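Hemerythrin-like domain-containing protein (Streptococcus mutans, PDB 2QKP) is of unknown function but carries a C-terminal PAS domain, probably a sensory or regulatory module, alongside a hemerythrin-like part that may bind metal or oxygen. Local coordinates at the interface of chains A and B. Numbering follows the deposited sequence. Chains: chain A/B, Uncharacterized protein.

Contact 1: the interface of chains A and B. Residues chain A 24-25, 28, 30, 32, 124, 126; chain B 24-25, 28, 30, 32, 124, 126.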
loop_
_atom_site.group_PDB
_atom_site.type_symbol
_atom_site.label_atom_id
_atom_site.label_comp_id
_atom_site.label_asym_id
_atom_site.label_seq_id
_atom_site.Cartn_x
_atom_site.Cartn_y
_atom_site.Cartn_z
ATOM N N ILE A 24 4.353 -7.876 -0.047
ATOM C CA ILE A 24 3.321 -6.954 0.495
ATOM C C ILE A 24 2.917 -5.927 -0.553
ATOM O O ILE A 24 1.745 -5.720 -0.803
ATOM C CB ILE A 24 3.803 -6.294 1.781
ATOM C CG1 ILE A 24 3.784 -7.330 2.926
ATOM C CG2 ILE A 24 2.917 -5.063 2.120
ATOM C CD1 ILE A 24 4.654 -6.914 4.129
ATOM N N LEU A 25 3.901 -5.310 -1.203
ATOM C CA LEU A 25 3.616 -4.286 -2.213
ATOM C C LEU A 25 2.784 -4.847 -3.338
ATOM O O LEU A 25 1.954 -4.136 -3.923
ATOM C CB LEU A 25 4.909 -3.668 -2.752
ATOM C CG LEU A 25 5.602 -2.696 -1.789
ATOM C CD1 LEU A 25 7.067 -2.475 -2.189
ATOM C CD2 LEU A 25 4.866 -1.339 -1.619
ATOM N N LEU A 28 -1.166 -5.492 -2.136
ATOM C CA LEU A 28 -2.035 -4.359 -1.816
ATOM C C LEU A 28 -2.996 -4.113 -2.969
ATOM O O LEU A 28 -2.641 -4.377 -4.117
ATOM C CB LEU A 28 -1.197 -3.124 -1.494
ATOM C CG LEU A 28 -0.401 -3.187 -0.172
ATOM C CD1 LEU A 28 0.634 -2.059 -0.152
ATOM C CD2 LEU A 28 -1.314 -3.084 1.056
ATOM N N LEU A 30 -3.795 -1.872 -4.955
ATOM C CA LEU A 30 -3.425 -0.590 -5.559
ATOM C C LEU A 30 -2.451 -0.850 -6.688
ATOM O O LEU A 30 -1.623 -1.746 -6.571
ATOM C CB LEU A 30 -2.708 0.301 -4.541
ATOM C CG LEU A 30 -3.444 0.626 -3.239
ATOM C CD1 LEU A 30 -2.521 1.203 -2.146
ATOM C CD2 LEU A 30 -4.585 1.600 -3.534
ATOM N N ILE A 32 0.673 0.754 -8.076
ATOM C CA ILE A 32 1.616 1.711 -7.468
ATOM C C ILE A 32 2.700 1.995 -8.485
ATOM O O ILE A 32 3.176 1.076 -9.169
ATOM C CB ILE A 32 2.222 1.094 -6.200
ATOM C CG1 ILE A 32 1.076 0.834 -5.197
ATOM C CG2 ILE A 32 3.374 1.967 -5.543
ATOM C CD1 ILE A 32 1.505 0.082 -3.941
ATOM N N LEU A 124 4.985 9.290 -5.344
ATOM C CA LEU A 124 4.325 7.982 -5.268
ATOM C C LEU A 124 2.934 8.128 -5.882
ATOM O O LEU A 124 2.154 8.960 -5.411
ATOM C CB LEU A 124 4.230 7.559 -3.788
ATOM C CG LEU A 124 3.323 6.383 -3.422
ATOM C CD1 LEU A 124 3.817 5.123 -4.121
ATOM C CD2 LEU A 124 3.290 6.202 -1.932
ATOM N N TYR A 126 -0.626 6.056 -6.611
ATOM C CA TYR A 126 -1.370 4.835 -6.353
ATOM C C TYR A 126 -2.816 4.979 -6.806
ATOM O O TYR A 126 -3.472 6.051 -6.627
ATOM C CB TYR A 126 -1.243 4.382 -4.886
ATOM C CG TYR A 126 -1.517 5.418 -3.807
ATOM C CD1 TYR A 126 -2.783 5.510 -3.218
ATOM C CD2 TYR A 126 -0.510 6.278 -3.351
ATOM C CE1 TYR A 126 -3.031 6.420 -2.208
ATOM C CE2 TYR A 126 -0.743 7.198 -2.341
ATOM C CZ TYR A 126 -2.019 7.250 -1.772
ATOM O OH TYR A 126 -2.290 8.166 -0.787
ATOM N N ILE B 24 7.752 4.137 0.824
ATOM C CA ILE B 24 6.506 3.882 0.116
ATOM C C ILE B 24 5.464 3.293 1.072
ATOM O O ILE B 24 4.317 3.796 1.167
ATOM C CB ILE B 24 6.738 2.991 -1.137
ATOM C CG1 ILE B 24 7.495 3.855 -2.201
ATOM C CG2 ILE B 24 5.376 2.512 -1.693
ATOM C CD1 ILE B 24 7.959 3.051 -3.449
ATOM N N LEU B 25 5.867 2.247 1.793
ATOM C CA LEU B 25 4.939 1.609 2.765
ATOM C C LEU B 25 4.409 2.615 3.804
ATOM O O LEU B 25 3.230 2.532 4.225
ATOM C CB LEU B 25 5.610 0.385 3.424
ATOM C CG LEU B 25 5.797 -0.782 2.418
ATOM C CD1 LEU B 25 6.825 -1.841 2.932
ATOM C CD2 LEU B 25 4.462 -1.450 2.160
ATOM N N LEU B 28 1.525 5.160 2.289
ATOM C CA LEU B 28 0.235 4.687 1.808
ATOM C C LEU B 28 -0.802 4.978 2.900
ATOM O O LEU B 28 -0.483 4.936 4.089
ATOM C CB LEU B 28 0.299 3.188 1.475
ATOM C CG LEU B 28 1.203 2.838 0.274
ATOM C CD1 LEU B 28 1.383 1.365 0.259
ATOM C CD2 LEU B 28 0.590 3.298 -1.055
ATOM N N LEU B 30 -2.886 3.644 4.776
ATOM C CA LEU B 30 -3.370 2.376 5.317
ATOM C C LEU B 30 -2.596 2.069 6.565
ATOM O O LEU B 30 -1.410 2.442 6.685
ATOM C CB LEU B 30 -3.155 1.233 4.326
ATOM C CG LEU B 30 -3.808 1.332 2.943
ATOM C CD1 LEU B 30 -3.166 0.348 1.990
ATOM C CD2 LEU B 30 -5.300 1.084 3.000
ATOM N N ILE B 32 -1.004 -0.871 7.951
ATOM C CA ILE B 32 -0.569 -2.153 7.385
ATOM C C ILE B 32 0.094 -2.976 8.484
ATOM O O ILE B 32 0.946 -2.468 9.214
ATOM C CB ILE B 32 0.439 -1.937 6.245
ATOM C CG1 ILE B 32 -0.171 -1.050 5.152
ATOM C CG2 ILE B 32 0.873 -3.303 5.632
ATOM C CD1 ILE B 32 0.785 -0.723 3.925
ATOM N N LEU B 124 -1.446 -10.541 5.459
ATOM C CA LEU B 124 -1.337 -9.084 5.393
ATOM C C LEU B 124 -2.683 -8.497 5.792
ATOM O O LEU B 124 -3.722 -8.803 5.175
ATOM C CB LEU B 124 -1.014 -8.682 3.945
ATOM C CG LEU B 124 -0.998 -7.195 3.564
ATOM C CD1 LEU B 124 0.081 -6.528 4.396
ATOM C CD2 LEU B 124 -0.715 -7.037 2.081
ATOM N N TYR B 126 -4.663 -4.870 6.159
ATOM C CA TYR B 126 -4.598 -3.430 5.865
ATOM C C TYR B 126 -5.954 -2.794 6.150
ATOM O O TYR B 126 -6.992 -3.375 5.818
ATOM C CB TYR B 126 -4.086 -3.165 4.428
ATOM C CG TYR B 126 -4.768 -3.909 3.286
ATOM C CD1 TYR B 126 -5.843 -3.336 2.599
ATOM C CD2 TYR B 126 -4.279 -5.138 2.821
ATOM C CE1 TYR B 126 -6.440 -3.993 1.514
ATOM C CE2 TYR B 126 -4.876 -5.807 1.758
ATOM C CZ TYR B 126 -5.950 -5.233 1.100
ATOM O OH TYR B 126 -6.550 -5.906 0.036
#
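No polar atom is held across this patch: the carbonyl oxygen of A:Ile24, one of those that come near the partner, meets a methyl group there, B:Leu124 CD2 at 4.0 Å, and takes no polar bond from it. Within this patch nitrogen and oxygen atoms of the two chains stay too far apart to bond, so this part of the PAS-domain pair is a worked example of a purely apolar, two-fold symmetric core.

A:Leu28 and B:Leu28, just past the ends of the N-terminal helices, bury the most surface and meet tip to tip near the two-fold axis, CD1 to CD1 at 3.5 Å. In both, CG stands anti to the carbonyl carbon, beside the backbone N (chi1 -69° in A:Leu28). This swings the side chain toward the partner, and a second torsion near anti then turns CD1 to its twin and CD2 to the partner's Leu30 and Tyr126. There B:Leu28 CD2 lies over one face of the A:Tyr126 ring, 3.9 Å above its plane and displaced toward the rim. A:Tyr126 offers that face with its first torsion in the crowded position, CG between the backbone N and the carbonyl carbon (chi1 50°). The tip of A:Leu30 comes head-on to the same methyl, its CD1 3.9 Å from B:Leu28 CD2.

Toward the helices the two Leu25 side chains cross obliquely, A:Leu25 CD2 to B:Leu25 CD2 at 3.8 Å. A:Leu25 also crosses B:Ile24 at about a right angle, which sets the CD2 methyl against the branch methyl CG2. This CG2, anti to the backbone N, is in turn met by A:Leu124 CD1 from strand 120-129. A:Leu124 reaches it with CG anti to its own backbone N (chi1 167°). Each helix end is thereby packed against both the opposite helix and the opposite sheet, and in the twin contact A:Ile24 CG2 lies 3.9 Å from B:Leu124 CD1.

Contact 2: the interface of chains A and B. Residues chain A 9, 11, 18, 21; chain B 5, 9, 11, 18, 21-22, 25.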
loop_
_atom_site.group_PDB
_atom_site.type_symbol
_atom_site.label_atom_id
_atom_site.label_comp_id
_atom_site.label_asym_id
_atom_site.label_seq_id
_atom_site.Cartn_x
_atom_site.Cartn_y
_atom_site.Cartn_z
ATOM N N GLN A 9 15.108 -7.521 8.154
ATOM C CA GLN A 9 15.762 -6.259 8.491
ATOM C C GLN A 9 14.701 -5.240 8.891
ATOM O O GLN A 9 13.533 -5.445 8.621
ATOM C CB GLN A 9 16.567 -5.717 7.319
ATOM C CG GLN A 9 15.791 -5.466 6.024
ATOM C CD GLN A 9 16.719 -5.026 4.930
ATOM O OE1 GLN A 9 17.309 -3.942 5.011
ATOM N NE2 GLN A 9 16.876 -5.854 3.905
ATOM N N PHE A 11 11.951 -2.612 9.015
ATOM C CA PHE A 11 11.058 -1.879 8.102
ATOM C C PHE A 11 9.988 -1.301 9.002
ATOM O O PHE A 11 9.455 -2.012 9.866
ATOM C CB PHE A 11 10.393 -2.840 7.121
ATOM C CG PHE A 11 11.090 -2.976 5.770
ATOM C CD1 PHE A 11 10.679 -2.193 4.671
ATOM C CD2 PHE A 11 12.113 -3.917 5.588
ATOM C CE1 PHE A 11 11.296 -2.354 3.388
ATOM C CE2 PHE A 11 12.722 -4.085 4.358
ATOM C CZ PHE A 11 12.296 -3.325 3.234
ATOM N N VAL A 18 13.402 -8.162 2.214
ATOM C CA VAL A 18 13.087 -7.610 0.915
ATOM C C VAL A 18 12.031 -8.475 0.195
ATOM O O VAL A 18 11.061 -7.938 -0.357
ATOM C CB VAL A 18 14.376 -7.507 0.024
ATOM C CG1 VAL A 18 13.993 -7.336 -1.459
ATOM C CG2 VAL A 18 15.242 -6.351 0.482
ATOM N N ALA A 21 8.718 -7.610 1.832
ATOM C CA ALA A 21 8.271 -6.230 1.510
ATOM C C ALA A 21 7.748 -6.241 0.076
ATOM O O ALA A 21 6.712 -5.651 -0.215
ATOM C CB ALA A 21 9.376 -5.213 1.688
ATOM N N ARG B 5 21.093 -0.348 2.410
ATOM C CA ARG B 5 19.724 0.221 2.421
ATOM C C ARG B 5 19.484 1.180 1.264
ATOM O O ARG B 5 18.337 1.505 0.973
ATOM C CB ARG B 5 19.382 0.939 3.737
ATOM C CG ARG B 5 18.912 0.039 4.881
ATOM C CD ARG B 5 18.351 0.842 6.068
ATOM N NE ARG B 5 16.898 1.069 5.980
ATOM C CZ ARG B 5 16.320 2.227 5.649
ATOM N NH1 ARG B 5 14.998 2.318 5.605
ATOM N NH2 ARG B 5 17.047 3.302 5.371
ATOM N N GLN B 9 17.498 -2.625 -5.721
ATOM C CA GLN B 9 17.223 -4.062 -5.810
ATOM C C GLN B 9 15.942 -4.281 -6.597
ATOM O O GLN B 9 15.054 -3.415 -6.571
ATOM C CB GLN B 9 17.004 -4.643 -4.409
ATOM C CG GLN B 9 18.131 -4.350 -3.466
ATOM C CD GLN B 9 18.031 -5.161 -2.213
ATOM O OE1 GLN B 9 17.828 -6.391 -2.244
ATOM N NE2 GLN B 9 18.160 -4.492 -1.094
ATOM N N PHE B 11 12.320 -4.990 -7.326
ATOM C CA PHE B 11 11.045 -4.980 -6.607
ATOM C C PHE B 11 9.994 -4.894 -7.701
ATOM O O PHE B 11 10.102 -4.036 -8.561
ATOM C CB PHE B 11 10.937 -3.712 -5.755
ATOM C CG PHE B 11 11.412 -3.856 -4.332
ATOM C CD1 PHE B 11 10.511 -4.157 -3.316
ATOM C CD2 PHE B 11 12.726 -3.613 -4.007
ATOM C CE1 PHE B 11 10.948 -4.256 -1.968
ATOM C CE2 PHE B 11 13.161 -3.675 -2.683
ATOM C CZ PHE B 11 12.251 -4.024 -1.669
ATOM N N VAL B 18 15.863 -0.479 -0.288
ATOM C CA VAL B 18 15.128 -0.715 0.970
ATOM C C VAL B 18 14.605 0.611 1.526
ATOM O O VAL B 18 13.448 0.713 1.941
ATOM C CB VAL B 18 16.000 -1.475 1.982
ATOM C CG1 VAL B 18 15.393 -1.377 3.364
ATOM C CG2 VAL B 18 16.150 -2.920 1.540
ATOM N N ALA B 21 11.530 1.575 -0.585
ATOM C CA ALA B 21 10.406 0.645 -0.327
ATOM C C ALA B 21 9.779 0.979 1.029
ATOM O O ALA B 21 8.554 1.011 1.169
ATOM C CB ALA B 21 10.899 -0.806 -0.365
ATOM N N ASN B 22 10.606 1.248 2.036
ATOM C CA ASN B 22 10.099 1.589 3.352
ATOM C C ASN B 22 9.300 2.901 3.324
ATOM O O ASN B 22 8.229 3.016 3.955
ATOM C CB ASN B 22 11.267 1.694 4.341
ATOM C CG ASN B 22 10.821 1.922 5.767
ATOM O OD1 ASN B 22 10.035 1.143 6.324
ATOM N ND2 ASN B 22 11.315 3.006 6.377
ATOM N N LEU B 25 5.867 2.247 1.793
ATOM C CA LEU B 25 4.939 1.609 2.765
ATOM C C LEU B 25 4.409 2.615 3.804
ATOM O O LEU B 25 3.230 2.532 4.225
ATOM C CB LEU B 25 5.610 0.385 3.424
ATOM C CG LEU B 25 5.797 -0.782 2.418
ATOM C CD1 LEU B 25 6.825 -1.841 2.932
ATOM C CD2 LEU B 25 4.462 -1.450 2.160
HETATM O O HOH W 1 16.558 -1.729 6.841
HETATM O O HOH W 2 18.776 -5.457 1.730
#
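A:Phe11, A:Val18 and B:Val18 bury the most surface here, and the patch can be read as a ring lying along the partner's helix beside a valine pair. The two valines, each in the first turn of its N-terminal helix, cross obliquely, with A:Val18 CG2 3.7 Å from B:Val18 CG2. In both, CG1 is anti to the backbone N (chi1 163° in A:Val18); this turns CG1 to the partner's phenylalanine and CG2, anti to the carbonyl carbon, to the opposite valine. Thus A:Phe11, crossing B:Val18 obliquely, sets CZ 3.7 Å from B:Val18 CG1, and A:Val18 CG1 meets the tip of B:Phe11 likewise.

A:Phe11 hides about three times as much surface as B:Phe11. It slides past B:Asn22 in the opposite direction, ring and amide planes 77° apart, its CD1 3.9 Å from B:Asn22 CB and its CE1 near the methyl of B:Ala21. Its backbone C also meets B:Asn22 OD1 at 3.6 Å.

Polar groups join the chains through water, and the glutamines differ too, in their first torsion, with CG of A:Gln9 in the crowded position (chi1 58°). Its amide reaches the tip of B:Val18 and holds two waters. Water 1 lies 3.0 Å from A:Gln9 OE1 and, at the edge of the guanidinium, also receives the NE-H of B:Arg5 in a bent bond. A:Gln9 NE2 donates almost straight to water 2 at 2.9 Å, and B:Gln9 NE2 donates to it at 3.0 Å.

Contact 1 and contact 2 lie about 12 Å apart, measured between the centres of their C-alpha atoms, and share B:Leu25. The N-terminal helices, 18-27 in chain A and 18-25 in chain B, supply residues to both, so the patches form successive levels of one seam, apolar in contact 1 and edged with polar groups and water in contact 2. Contact 1 ties the C-terminal helix ends to the partner's sheet; contact 2 adds the short strand 9-11. The N-terminal strand and helix, with residues of strands 31-36 and 120-129, may serve in dimerisation, though the crystal assembly alone does not establish a physiological dimer.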